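Local coordinates for PHB depolymerase (Penicillium funiculosum, PDB 2D81), which hydrolyses the microbial polyester poly(3-hydroxybutyrate), cutting ester bonds with an alpha/beta-hydrolase fold and binding an (R)-3-hydroxybutyrate trimer in its pocket, at residues G22-Q27 and V225-C230; G45-C50 and G63-T68; D49-Q54 and W285-W290; H270-W273 and V277-N280. One frame throughout, in Å; residues are numbered along the deposited sequence.

Contact 1. Residues G22-Q27 and V225-C230. With RB3 ((1R)-3-{[(1R)-3-methoxy-1-methyl-3-oxopropyl]oxy}-1-methyl-3-oxopropyl (3R)-3-hydroxybutanoate), chain C.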
loop_
_atom_site.group_PDB
_atom_site.type_symbol
_atom_site.label_atom_id
_atom_site.label_comp_id
_atom_site.label_asym_id
_atom_site.label_seq_id
_atom_site.Cartn_x
_atom_site.Cartn_y
_atom_site.Cartn_z
ATOM N N GLY A 22 1.766 3.819 -1.865
ATOM C CA GLY A 22 2.632 2.917 -2.604
ATOM C C GLY A 22 4.031 2.900 -2.017
ATOM O O GLY A 22 4.640 1.841 -1.870
ATOM N N TYR A 23 4.547 4.079 -1.686
ATOM C CA TYR A 23 5.810 4.169 -0.963
ATOM C C TYR A 23 5.726 3.334 0.313
ATOM O O TYR A 23 6.606 2.522 0.582
ATOM C CB TYR A 23 6.125 5.632 -0.620
ATOM C CG TYR A 23 6.953 6.351 -1.668
ATOM C CD1 TYR A 23 8.314 6.082 -1.808
ATOM C CD2 TYR A 23 6.383 7.302 -2.513
ATOM C CE1 TYR A 23 9.091 6.744 -2.760
ATOM C CE2 TYR A 23 7.153 7.971 -3.478
ATOM C CZ TYR A 23 8.505 7.685 -3.589
ATOM O OH TYR A 23 9.279 8.339 -4.528
ATOM N N MET A 24 4.664 3.530 1.091
ATOM C CA MET A 24 4.478 2.787 2.338
ATOM C C MET A 24 4.349 1.281 2.100
ATOM O O MET A 24 4.890 0.485 2.861
ATOM C CB MET A 24 3.241 3.315 3.087
ATOM C CG MET A 24 2.931 2.618 4.416
ATOM S SD MET A 24 4.295 2.612 5.610
ATOM C CE MET A 24 4.204 4.287 6.262
ATOM N N ALA A 25 3.640 0.887 1.046
ATOM C CA ALA A 25 3.507 -0.533 0.732
ATOM C C ALA A 25 4.883 -1.162 0.529
ATOM O O ALA A 25 5.161 -2.247 1.039
ATOM C CB ALA A 25 2.651 -0.725 -0.518
ATOM N N ALA A 26 5.745 -0.476 -0.213
ATOM C CA ALA A 26 7.108 -0.961 -0.418
ATOM C C ALA A 26 7.901 -0.950 0.887
ATOM O O ALA A 26 8.708 -1.844 1.133
ATOM C CB ALA A 26 7.818 -0.116 -1.473
ATOM N N GLN A 27 7.672 0.056 1.726
ATOM C CA GLN A 27 8.342 0.092 3.022
ATOM C C GLN A 27 7.956 -1.118 3.865
ATOM O O GLN A 27 8.819 -1.750 4.475
ATOM C CB GLN A 27 8.020 1.395 3.763
ATOM C CG GLN A 27 8.715 2.600 3.139
ATOM C CD GLN A 27 8.413 3.920 3.827
ATOM O OE1 GLN A 27 8.996 4.948 3.482
ATOM N NE2 GLN A 27 7.497 3.905 4.790
ATOM N N VAL A 225 -3.592 -5.901 2.487
ATOM C CA VAL A 225 -3.677 -4.563 3.052
ATOM C C VAL A 225 -3.573 -3.555 1.912
ATOM O O VAL A 225 -2.604 -3.566 1.155
ATOM C CB VAL A 225 -2.525 -4.320 4.054
ATOM C CG1 VAL A 225 -2.650 -2.936 4.681
ATOM C CG2 VAL A 225 -2.544 -5.397 5.131
ATOM N N ALA A 226 -4.581 -2.697 1.785
ATOM C CA ALA A 226 -4.599 -1.694 0.722
ATOM C C ALA A 226 -4.489 -0.286 1.305
ATOM O O ALA A 226 -5.300 0.114 2.142
ATOM C CB ALA A 226 -5.881 -1.825 -0.099
ATOM N N LEU A 227 -3.487 0.462 0.854
ATOM C CA LEU A 227 -3.179 1.768 1.434
ATOM C C LEU A 227 -3.524 2.939 0.515
ATOM O O LEU A 227 -2.964 3.074 -0.572
ATOM C CB LEU A 227 -1.692 1.830 1.802
ATOM C CG LEU A 227 -1.203 0.791 2.813
ATOM C CD1 LEU A 227 0.313 0.865 2.918
ATOM C CD2 LEU A 227 -1.850 1.031 4.170
ATOM N N HIS A 228 -4.439 3.791 0.969
ATOM C CA HIS A 228 -4.795 5.006 0.241
ATOM C C HIS A 228 -3.598 5.955 0.143
ATOM O O HIS A 228 -2.615 5.814 0.877
ATOM C CB HIS A 228 -5.967 5.707 0.948
ATOM C CG HIS A 228 -5.613 6.288 2.284
ATOM N ND1 HIS A 228 -4.898 7.458 2.421
ATOM C CD2 HIS A 228 -5.868 5.854 3.542
ATOM C CE1 HIS A 228 -4.727 7.721 3.704
ATOM N NE2 HIS A 228 -5.306 6.763 4.406
ATOM N N GLY A 229 -3.680 6.918 -0.773
ATOM C CA GLY A 229 -2.619 7.902 -0.916
ATOM C C GLY A 229 -2.951 9.191 -0.189
ATOM O O GLY A 229 -3.906 9.237 0.583
ATOM N N CYS A 230 -2.170 10.242 -0.419
ATOM C CA CYS A 230 -2.481 11.531 0.194
ATOM C C CYS A 230 -3.846 11.997 -0.316
ATOM O O CYS A 230 -4.221 11.705 -1.454
ATOM C CB CYS A 230 -1.452 12.589 -0.180
ATOM S SG CYS A 230 0.330 12.265 0.051
HETATM O O1M RB3 C . 1.178 14.266 -4.747
HETATM C C1A RB3 C . 1.067 13.312 -3.947
HETATM O O1A RB3 C . 0.241 13.232 -3.012
HETATM C C2A RB3 C . 2.029 12.136 -4.132
HETATM C C3A RB3 C . 2.835 11.870 -2.859
HETATM C C4A RB3 C . 3.789 10.702 -3.121
HETATM O O3A RB3 C . 3.594 13.043 -2.526
HETATM C C1B RB3 C . 3.661 13.257 -1.183
HETATM O O1B RB3 C . 3.505 12.330 -0.390
HETATM C C2B RB3 C . 3.930 14.680 -0.688
HETATM C C3B RB3 C . 4.358 14.741 0.782
HETATM C C4B RB3 C . 5.691 14.023 1.006
HETATM O O3B RB3 C . 4.515 16.117 1.164
HETATM C C1C RB3 C . 3.343 16.685 1.557
HETATM O O1C RB3 C . 2.284 16.361 1.020
HETATM C C2C RB3 C . 3.363 17.741 2.664
HETATM C C3C RB3 C . 2.815 19.077 2.159
HETATM C C4C RB3 C . 2.867 20.132 3.266
HETATM O O3C RB3 C . 3.571 19.506 1.025
#

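Contact 2. Residues G45-C50 and G63-T68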
loop_
_atom_site.group_PDB
_atom_site.type_symbol
_atom_site.label_atom_id
_atom_site.label_comp_id
_atom_site.label_asym_id
_atom_site.label_seq_id
_atom_site.Cartn_x
_atom_site.Cartn_y
_atom_site.Cartn_z
ATOM N N GLY A 45 4.331 4.794 -6.763
ATOM C CA GLY A 45 5.154 5.140 -5.617
ATOM C C GLY A 45 6.613 5.237 -6.034
ATOM O O GLY A 45 6.908 5.626 -7.159
ATOM N N GLY A 46 7.528 4.875 -5.138
ATOM C CA GLY A 46 8.939 5.009 -5.450
ATOM C C GLY A 46 9.854 4.156 -4.591
ATOM O O GLY A 46 9.386 3.382 -3.751
ATOM N N PRO A 47 11.178 4.299 -4.766
ATOM C CA PRO A 47 12.202 3.551 -4.030
ATOM C C PRO A 47 12.033 3.489 -2.512
ATOM O O PRO A 47 11.704 4.481 -1.859
ATOM C CB PRO A 47 13.495 4.254 -4.435
ATOM C CG PRO A 47 13.203 4.691 -5.835
ATOM C CD PRO A 47 11.807 5.257 -5.694
ATOM N N TYR A 48 12.269 2.303 -1.963
ATOM C CA TYR A 48 12.430 2.139 -0.528
ATOM C C TYR A 48 13.540 3.062 -0.012
ATOM O O TYR A 48 14.664 3.019 -0.509
ATOM C CB TYR A 48 12.787 0.688 -0.213
ATOM C CG TYR A 48 13.120 0.469 1.239
ATOM C CD1 TYR A 48 12.111 0.342 2.197
ATOM C CD2 TYR A 48 14.445 0.452 1.667
ATOM C CE1 TYR A 48 12.416 0.205 3.546
ATOM C CE2 TYR A 48 14.762 0.319 3.015
ATOM C CZ TYR A 48 13.747 0.200 3.946
ATOM O OH TYR A 48 14.061 0.106 5.277
ATOM N N ASP A 49 13.210 3.887 0.980
ATOM C CA ASP A 49 14.169 4.786 1.636
ATOM C C ASP A 49 14.556 5.945 0.718
ATOM O O ASP A 49 15.579 6.596 0.928
ATOM C CB ASP A 49 15.434 4.015 2.059
ATOM C CG ASP A 49 16.163 4.665 3.238
ATOM O OD1 ASP A 49 17.389 4.888 3.143
ATOM O OD2 ASP A 49 15.514 4.935 4.269
ATOM N N CYS A 50 13.725 6.213 -0.286
ATOM C CA CYS A 50 14.049 7.226 -1.292
ATOM C C CYS A 50 14.403 8.573 -0.662
ATOM O O CYS A 50 15.368 9.222 -1.063
ATOM C CB CYS A 50 12.878 7.419 -2.265
ATOM S SG CYS A 50 13.369 8.313 -3.782
ATOM N N GLY A 63 11.230 12.871 -11.717
ATOM C CA GLY A 63 12.675 12.949 -11.735
ATOM C C GLY A 63 13.342 11.590 -11.629
ATOM O O GLY A 63 12.682 10.547 -11.673
ATOM N N TYR A 64 14.665 11.606 -11.498
ATOM C CA TYR A 64 15.446 10.383 -11.355
ATOM C C TYR A 64 16.110 10.327 -9.982
ATOM O O TYR A 64 17.296 10.634 -9.851
ATOM C CB TYR A 64 16.542 10.312 -12.426
ATOM C CG TYR A 64 16.061 10.046 -13.837
ATOM C CD1 TYR A 64 15.442 11.044 -14.591
ATOM C CD2 TYR A 64 16.249 8.796 -14.426
ATOM C CE1 TYR A 64 15.026 10.802 -15.900
ATOM C CE2 TYR A 64 15.836 8.544 -15.731
ATOM C CZ TYR A 64 15.228 9.549 -16.462
ATOM O OH TYR A 64 14.824 9.302 -17.754
ATOM N N PRO A 65 15.365 9.932 -8.940
ATOM C CA PRO A 65 15.993 9.873 -7.617
ATOM C C PRO A 65 17.141 8.869 -7.594
ATOM O O PRO A 65 17.104 7.857 -8.296
ATOM C CB PRO A 65 14.841 9.459 -6.704
ATOM C CG PRO A 65 13.979 8.628 -7.611
ATOM C CD PRO A 65 13.975 9.446 -8.886
ATOM N N SER A 66 18.164 9.154 -6.795
ATOM C CA SER A 66 19.268 8.216 -6.637
ATOM C C SER A 66 18.817 7.045 -5.775
ATOM O O SER A 66 18.054 7.222 -4.826
ATOM C CB SER A 66 20.465 8.902 -5.977
ATOM O OG SER A 66 21.543 7.992 -5.820
ATOM N N ILE A 67 19.291 5.848 -6.101
ATOM C CA ILE A 67 19.026 4.692 -5.258
ATOM C C ILE A 67 20.321 4.037 -4.787
ATOM O O ILE A 67 20.308 2.922 -4.269
ATOM C CB ILE A 67 18.177 3.634 -5.994
ATOM C CG1 ILE A 67 18.899 3.169 -7.258
ATOM C CG2 ILE A 67 16.805 4.206 -6.318
ATOM C CD1 ILE A 67 18.281 1.928 -7.897
ATOM N N THR A 68 21.440 4.736 -4.955
ATOM C CA THR A 68 22.719 4.194 -4.514
ATOM C C THR A 68 22.702 3.936 -3.008
ATOM O O THR A 68 22.934 2.811 -2.560
ATOM C CB THR A 68 23.881 5.150 -4.845
ATOM O OG1 THR A 68 23.869 5.447 -6.246
ATOM C CG2 THR A 68 25.212 4.504 -4.492
#

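Contact 3. Residues D49-Q54 and W285-W290. With RB3 ((1R)-3-{[(1R)-3-methoxy-1-methyl-3-oxopropyl]oxy}-1-methyl-3-oxopropyl (3R)-3-hydroxybutanoate), chain C.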
loop_
_atom_site.group_PDB
_atom_site.type_symbol
_atom_site.label_atom_id
_atom_site.label_comp_id
_atom_site.label_asym_id
_atom_site.label_seq_id
_atom_site.Cartn_x
_atom_site.Cartn_y
_atom_site.Cartn_z
ATOM N N ASP A 49 13.210 3.887 0.980
ATOM C CA ASP A 49 14.169 4.786 1.636
ATOM C C ASP A 49 14.556 5.945 0.718
ATOM O O ASP A 49 15.579 6.596 0.928
ATOM C CB ASP A 49 15.434 4.015 2.059
ATOM C CG ASP A 49 16.163 4.665 3.238
ATOM O OD1 ASP A 49 17.389 4.888 3.143
ATOM O OD2 ASP A 49 15.514 4.935 4.269
ATOM N N CYS A 50 13.725 6.213 -0.286
ATOM C CA CYS A 50 14.049 7.226 -1.292
ATOM C C CYS A 50 14.403 8.573 -0.662
ATOM O O CYS A 50 15.368 9.222 -1.063
ATOM C CB CYS A 50 12.878 7.419 -2.265
ATOM S SG CYS A 50 13.369 8.313 -3.782
ATOM N N ALA A 51 13.621 8.991 0.329
ATOM C CA ALA A 51 13.691 10.367 0.809
ATOM C C ALA A 51 14.589 10.560 2.026
ATOM O O ALA A 51 14.567 11.624 2.646
ATOM C CB ALA A 51 12.286 10.881 1.120
ATOM N N ARG A 52 15.380 9.549 2.377
ATOM C CA ARG A 52 16.195 9.665 3.583
ATOM C C ARG A 52 17.408 10.563 3.370
ATOM O O ARG A 52 17.751 11.360 4.246
ATOM C CB ARG A 52 16.657 8.288 4.077
ATOM C CG ARG A 52 17.413 8.357 5.407
ATOM C CD ARG A 52 17.884 6.992 5.878
ATOM N NE ARG A 52 16.797 6.153 6.382
ATOM C CZ ARG A 52 16.390 6.124 7.649
ATOM N NH1 ARG A 52 15.394 5.324 8.003
ATOM N NH2 ARG A 52 16.982 6.882 8.564
ATOM N N ASN A 53 18.056 10.442 2.213
ATOM C CA ASN A 53 19.301 11.169 1.973
ATOM C C ASN A 53 19.282 12.066 0.739
ATOM O O ASN A 53 20.320 12.586 0.322
ATOM C CB ASN A 53 20.475 10.188 1.880
ATOM C CG ASN A 53 20.698 9.427 3.172
ATOM O OD1 ASN A 53 20.338 8.256 3.290
ATOM N ND2 ASN A 53 21.284 10.098 4.156
ATOM N N GLN A 54 18.100 12.245 0.159
ATOM C CA GLN A 54 17.888 13.273 -0.852
ATOM C C GLN A 54 16.502 13.853 -0.610
ATOM O O GLN A 54 15.634 13.183 -0.045
ATOM C CB GLN A 54 17.986 12.666 -2.256
ATOM C CG GLN A 54 16.846 11.731 -2.622
ATOM C CD GLN A 54 17.208 10.780 -3.748
ATOM O OE1 GLN A 54 17.801 11.181 -4.754
ATOM N NE2 GLN A 54 16.845 9.511 -3.587
ATOM N N TRP A 285 0.756 8.771 4.049
ATOM C CA TRP A 285 1.543 7.818 4.825
ATOM C C TRP A 285 2.990 8.281 4.881
ATOM O O TRP A 285 3.472 8.955 3.970
ATOM C CB TRP A 285 1.464 6.419 4.207
ATOM C CG TRP A 285 0.083 5.870 4.238
ATOM C CD1 TRP A 285 -0.810 5.824 3.206
ATOM C CD2 TRP A 285 -0.599 5.359 5.385
ATOM N NE1 TRP A 285 -2.013 5.316 3.644
ATOM C CE2 TRP A 285 -1.909 5.024 4.978
ATOM C CE3 TRP A 285 -0.232 5.155 6.722
ATOM C CZ2 TRP A 285 -2.855 4.496 5.860
ATOM C CZ3 TRP A 285 -1.173 4.628 7.601
ATOM C CH2 TRP A 285 -2.468 4.305 7.166
ATOM N N ASP A 286 3.680 7.919 5.958
ATOM C CA ASP A 286 4.994 8.488 6.240
ATOM C C ASP A 286 6.124 7.802 5.472
ATOM O O ASP A 286 6.593 6.731 5.860
ATOM C CB ASP A 286 5.271 8.419 7.742
ATOM C CG ASP A 286 6.518 9.179 8.140
ATOM O OD1 ASP A 286 7.117 9.847 7.269
ATOM O OD2 ASP A 286 6.895 9.108 9.327
ATOM N N TRP A 287 6.557 8.430 4.381
ATOM C CA TRP A 287 7.738 7.975 3.649
ATOM C C TRP A 287 8.850 9.030 3.648
ATOM O O TRP A 287 9.798 8.949 2.860
ATOM C CB TRP A 287 7.367 7.615 2.203
ATOM C CG TRP A 287 6.829 8.760 1.387
ATOM C CD1 TRP A 287 5.586 9.325 1.477
ATOM C CD2 TRP A 287 7.526 9.485 0.365
ATOM N NE1 TRP A 287 5.467 10.354 0.571
ATOM C CE2 TRP A 287 6.643 10.475 -0.123
ATOM C CE3 TRP A 287 8.811 9.393 -0.187
ATOM C CZ2 TRP A 287 7.005 11.369 -1.135
ATOM C CZ3 TRP A 287 9.172 10.284 -1.195
ATOM C CH2 TRP A 287 8.269 11.258 -1.658
ATOM N N VAL A 288 8.746 10.012 4.540
ATOM C CA VAL A 288 9.717 11.108 4.566
ATOM C C VAL A 288 10.304 11.365 5.950
ATOM O O VAL A 288 11.268 12.123 6.090
ATOM C CB VAL A 288 9.094 12.423 4.048
ATOM C CG1 VAL A 288 8.637 12.242 2.613
ATOM C CG2 VAL A 288 7.927 12.841 4.939
ATOM N N GLY A 289 9.718 10.737 6.966
ATOM C CA GLY A 289 10.241 10.855 8.315
ATOM C C GLY A 289 9.487 11.814 9.223
ATOM O O GLY A 289 10.045 12.294 10.214
ATOM N N TRP A 290 8.226 12.096 8.902
ATOM C CA TRP A 290 7.397 12.934 9.769
ATOM C C TRP A 290 7.399 12.432 11.211
ATOM O O TRP A 290 7.557 13.208 12.154
ATOM C CB TRP A 290 5.945 12.964 9.280
ATOM C CG TRP A 290 5.682 13.846 8.106
ATOM C CD1 TRP A 290 5.923 15.188 8.011
ATOM C CD2 TRP A 290 5.066 13.462 6.875
ATOM N NE1 TRP A 290 5.489 15.664 6.796
ATOM C CE2 TRP A 290 4.959 14.623 6.078
ATOM C CE3 TRP A 290 4.592 12.245 6.367
ATOM C CZ2 TRP A 290 4.397 14.604 4.799
ATOM C CZ3 TRP A 290 4.032 12.224 5.095
ATOM C CH2 TRP A 290 3.941 13.398 4.324
HETATM O O1M RB3 C . 1.178 14.266 -4.747
HETATM C C1A RB3 C . 1.067 13.312 -3.947
HETATM O O1A RB3 C . 0.241 13.232 -3.012
HETATM C C2A RB3 C . 2.029 12.136 -4.132
HETATM C C3A RB3 C . 2.835 11.870 -2.859
HETATM C C4A RB3 C . 3.789 10.702 -3.121
HETATM O O3A RB3 C . 3.594 13.043 -2.526
HETATM C C1B RB3 C . 3.661 13.257 -1.183
HETATM O O1B RB3 C . 3.505 12.330 -0.390
HETATM C C2B RB3 C . 3.930 14.680 -0.688
HETATM C C3B RB3 C . 4.358 14.741 0.782
HETATM C C4B RB3 C . 5.691 14.023 1.006
HETATM O O3B RB3 C . 4.515 16.117 1.164
HETATM C C1C RB3 C . 3.343 16.685 1.557
HETATM O O1C RB3 C . 2.284 16.361 1.020
HETATM C C2C RB3 C . 3.363 17.741 2.664
HETATM C C3C RB3 C . 2.815 19.077 2.159
HETATM C C4C RB3 C . 2.867 20.132 3.266
HETATM O O3C RB3 C . 3.571 19.506 1.025
HETATM O O HOH W 1 11.388 7.413 1.267
HETATM O O HOH W 2 12.821 13.261 3.904
#

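Contact 4. Residues H270-W273 and V277-N280. With RB3 ((1R)-3-{[(1R)-3-methoxy-1-methyl-3-oxopropyl]oxy}-1-methyl-3-oxopropyl (3R)-3-hydroxybutanoate), chain C.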
loop_
_atom_site.group_PDB
_atom_site.type_symbol
_atom_site.label_atom_id
_atom_site.label_comp_id
_atom_site.label_asym_id
_atom_site.label_seq_id
_atom_site.Cartn_x
_atom_site.Cartn_y
_atom_site.Cartn_z
ATOM N N HIS A 270 6.873 18.985 11.400
ATOM C CA HIS A 270 7.783 17.950 11.884
ATOM C C HIS A 270 9.140 18.078 11.203
ATOM O O HIS A 270 9.216 18.367 10.010
ATOM C CB HIS A 270 7.225 16.559 11.571
ATOM C CG HIS A 270 5.924 16.255 12.245
ATOM N ND1 HIS A 270 5.838 15.884 13.571
ATOM C CD2 HIS A 270 4.653 16.270 11.777
ATOM C CE1 HIS A 270 4.572 15.682 13.888
ATOM N NE2 HIS A 270 3.832 15.910 12.818
ATOM N N ALA A 271 10.210 17.836 11.953
ATOM C CA ALA A 271 11.512 17.625 11.338
ATOM C C ALA A 271 11.440 16.328 10.540
ATOM O O ALA A 271 10.918 15.324 11.026
ATOM C CB ALA A 271 12.590 17.523 12.409
ATOM N N ILE A 272 11.944 16.347 9.312
ATOM C CA ILE A 272 11.949 15.133 8.502
ATOM C C ILE A 272 13.379 14.677 8.239
ATOM O O ILE A 272 14.328 15.283 8.742
ATOM C CB ILE A 272 11.205 15.340 7.160
ATOM C CG1 ILE A 272 11.755 16.561 6.421
ATOM C CG2 ILE A 272 9.715 15.507 7.420
ATOM C CD1 ILE A 272 11.171 16.732 5.021
ATOM N N TRP A 273 13.539 13.602 7.469
ATOM C CA TRP A 273 14.861 13.010 7.283
ATOM C C TRP A 273 15.916 14.004 6.812
ATOM O O TRP A 273 17.034 14.015 7.328
ATOM C CB TRP A 273 14.806 11.837 6.300
ATOM C CG TRP A 273 14.367 10.544 6.918
ATOM C CD1 TRP A 273 14.688 10.078 8.163
ATOM C CD2 TRP A 273 13.586 9.517 6.296
ATOM N NE1 TRP A 273 14.156 8.823 8.352
ATOM C CE2 TRP A 273 13.475 8.456 7.221
ATOM C CE3 TRP A 273 12.970 9.389 5.043
ATOM C CZ2 TRP A 273 12.772 7.279 6.933
ATOM C CZ3 TRP A 273 12.273 8.218 4.756
ATOM C CH2 TRP A 273 12.181 7.180 5.699
ATOM N N VAL A 277 12.017 20.843 7.712
ATOM C CA VAL A 277 10.743 20.522 8.345
ATOM C C VAL A 277 9.636 20.418 7.310
ATOM O O VAL A 277 9.780 20.894 6.182
ATOM C CB VAL A 277 10.342 21.599 9.369
ATOM C CG1 VAL A 277 11.448 21.775 10.393
ATOM C CG2 VAL A 277 10.044 22.910 8.658
ATOM N N LEU A 278 8.527 19.800 7.704
ATOM C CA LEU A 278 7.399 19.617 6.803
ATOM C C LEU A 278 6.162 19.211 7.604
ATOM O O LEU A 278 6.258 18.461 8.578
ATOM C CB LEU A 278 7.732 18.532 5.774
ATOM C CG LEU A 278 6.868 18.483 4.514
ATOM C CD1 LEU A 278 7.179 19.695 3.647
ATOM C CD2 LEU A 278 7.141 17.202 3.745
ATOM N N SER A 279 5.001 19.713 7.198
ATOM C CA SER A 279 3.744 19.281 7.793
ATOM C C SER A 279 3.125 18.191 6.924
ATOM O O SER A 279 3.662 17.853 5.867
ATOM C CB SER A 279 2.784 20.468 7.934
ATOM O OG SER A 279 2.581 21.124 6.694
ATOM N N ASN A 280 2.001 17.639 7.371
ATOM C CA ASN A 280 1.332 16.562 6.640
ATOM C C ASN A 280 -0.164 16.862 6.511
ATOM O O ASN A 280 -1.010 16.045 6.871
ATOM C CB ASN A 280 1.566 15.240 7.380
ATOM C CG ASN A 280 0.919 14.056 6.692
ATOM O OD1 ASN A 280 0.674 14.072 5.485
ATOM N ND2 ASN A 280 0.661 13.006 7.460
HETATM O O1M RB3 C . 1.178 14.266 -4.747
HETATM C C1A RB3 C . 1.067 13.312 -3.947
HETATM O O1A RB3 C . 0.241 13.232 -3.012
HETATM C C2A RB3 C . 2.029 12.136 -4.132
HETATM C C3A RB3 C . 2.835 11.870 -2.859
HETATM C C4A RB3 C . 3.789 10.702 -3.121
HETATM O O3A RB3 C . 3.594 13.043 -2.526
HETATM C C1B RB3 C . 3.661 13.257 -1.183
HETATM O O1B RB3 C . 3.505 12.330 -0.390
HETATM C C2B RB3 C . 3.930 14.680 -0.688
HETATM C C3B RB3 C . 4.358 14.741 0.782
HETATM C C4B RB3 C . 5.691 14.023 1.006
HETATM O O3B RB3 C . 4.515 16.117 1.164
HETATM C C1C RB3 C . 3.343 16.685 1.557
HETATM O O1C RB3 C . 2.284 16.361 1.020
HETATM C C2C RB3 C . 3.363 17.741 2.664
HETATM C C3C RB3 C . 2.815 19.077 2.159
HETATM C C4C RB3 C . 2.867 20.132 3.266
HETATM O O3C RB3 C . 3.571 19.506 1.025
#

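Contact 1. Residues G22-Q27 and V225-C230
M24 leaves helix 20-31 with its CG opposite the backbone N (chi1 180°), and L227 leaves strand 221-227 with its CG opposite its own carbonyl carbon (chi1 -60°); these choices bring the side chains together. The methionine then bends at its second and third torsions, so that its first methylenes do the touching while the thioether end turns away from the strand, in the direction of helix 301-314. CG of M24 lies 3.5 Å from CD1 of L227, a tight approach for two carbons, and the two side chains run obliquely past each other. The same leucine methyl reaches the helix backbone, at 3.8 Å from N of A25, and stands 4.4 Å from CB of A25. One methyl of L227 thus touches two consecutive helical residues, and V15 on strand 13-18 packs against both A25 and L227. Past the strand end, H228 turns to the other side, where its ND1 donates to O of G229 at 2.7 Å, nearly straight and in the ring plane. C230, disulfide-bonded to C284, approaches the bound trimer, with SG 3.2 Å from O1B. The contact between helix and strand is therefore apolar, with no hydrogen bond: it seats a buried helix on the central sheet of an alpha/beta hydrolase, while the loop beyond carries the disulfide cysteine that borders the pocket.

Contact 2. Residues G45-C50 and G63-T68
P65 opens the contact from the side of 63-68, laying its ring beside the sulfur of C50: CB of P65 is 3.5 Å from SG, and CG follows at 3.9 Å from the same atom. Chi1 of C50 (-164°) swings SG out from the main chain to meet the proline, and the sulfur is tied to C59 in a disulfide, so the ring packs on a cross-link and also touches C59. P47 lies between P65 and I67, its CG 4.4 Å from CG of P65. P47 begins a type II beta turn that ends at C50, closed by N of C50 donating to O of P47 at 3.1 Å, with D49 taking the positive phi of its third position. The whole arrangement belongs to the long excursion between strand 39-43 and helix 68-77, whose two ends meet here. Further along comes I67 at the N-cap position of that helix. Its branched methyl CG2, set opposite the carbonyl carbon, meets CG of P47 at 3.7 Å, and the two side chains cross at about a right angle. Q111 of helix 106-116 touches both P47 and I67.

Contact 3. Residues D49-Q54 and W285-W290
A51 is the residue of 49-54 that meets W287 and V288. D49 starts a type I beta turn, and its OD2 takes NE of R52 on the syn lone pair at 2.8 Å, a salt bridge in the guanidinium plane. C50 follows, its carbonyl O held by NE2 of Q54. A51 directs CB at the other segment, 3.9 Å from CZ3 of W287 and 4.2 Å from CG1 of V288. Water joins the backbones: one molecule accepts from N of A51 and donates to O of W287, and a second donates to the carbonyl oxygens of A51 and V288. R52 also forms a salt bridge through NH1 with D296. Chi1 of W287 (62°) sets CG between the backbone N and carbonyl carbon, turning the indole so that its benzo side reaches A51 and NE1 donates to O1B of the trimer, near the ring plane, at 2.9 Å (157°). V288 lays CG1 over the W287 ring and CG2 over that of W290, while OD1 of D286 accepts from N of V288, an Asx turn, and from N of G289 and W290. With a leucine in place of W287, the indole N-H is lost, which would probably leave the ester carbonyl without this donor and A51 beside a gap. The trimer carbonyl thus takes one N-H from an indole packed against A51, while the tryptophan's backbone O is water-bridged to that alanine.

Contact 4. Residues H270-W273 and V277-N280
H270 and L278 form an antiparallel hydrogen-bonded pair, and their backbones supply both hydrogen bonds of the contact. N of L278 donates to O of H270 at 2.8 Å, with the donor tilted slightly from the carbonyl plane; in return N of H270 reaches O of L278 at 2.9 Å, coming from well above that plane. A weaker polar contact adds to the first bond, a bent CA-H...O approach in which CA of V277 lies 3.1 Å from the same O of H270. The neighbouring pair, A271 with V277, is non-hydrogen-bonded, and its CA atoms come within 4.2 Å. Apolar packing lies just past the strand end: I272 sets CG1 between its backbone N and carbonyl carbon (chi1 53°), which brings both CG2 and CD1 to 4.0 Å from CB of L278. The H270 ring has O of L278 near its edge, meets Y291 edge-to-face, and its NE2 is hydrogen-bonded to D266. Within this contact, only the second strand touches the trimer. L278, with CG anti to its N (chi1 -162°), presents CD2 to O3B of the trimer at 3.8 Å; next to it, O of S279 lies 3.2 Å from C2C, and OG of S279 stands near the terminal methyl C4C. Together the strands make a beta hairpin at the surface, set apart from the central sheet, whose second strand forms one wall of the polyester-binding pocket.

How the contacts relate
Contact 1 lies deepest, about 3 Å from the centre of the chain, where helix 20-31 meets strand 221-227 of the eight-stranded sheet; contacts 2, 3 and 4 lie in loops and a hairpin 15 to 21 Å from that centre. Contact 2 is nested inside the loop closed by contact 1 and shares D49 and C50 with contact 3, whose centre is about 10 Å away. Contact 4 is nested within contact 3, also about 10 Å off, and N of W273 bonds to O of V288. Y23 stacks on W287, joining contacts 1 and 3, which alternate along the chain. Contacts 1, 3 and 4 touch the trimer, so distant parts of the sequence converge on one pocket, probably the substrate site.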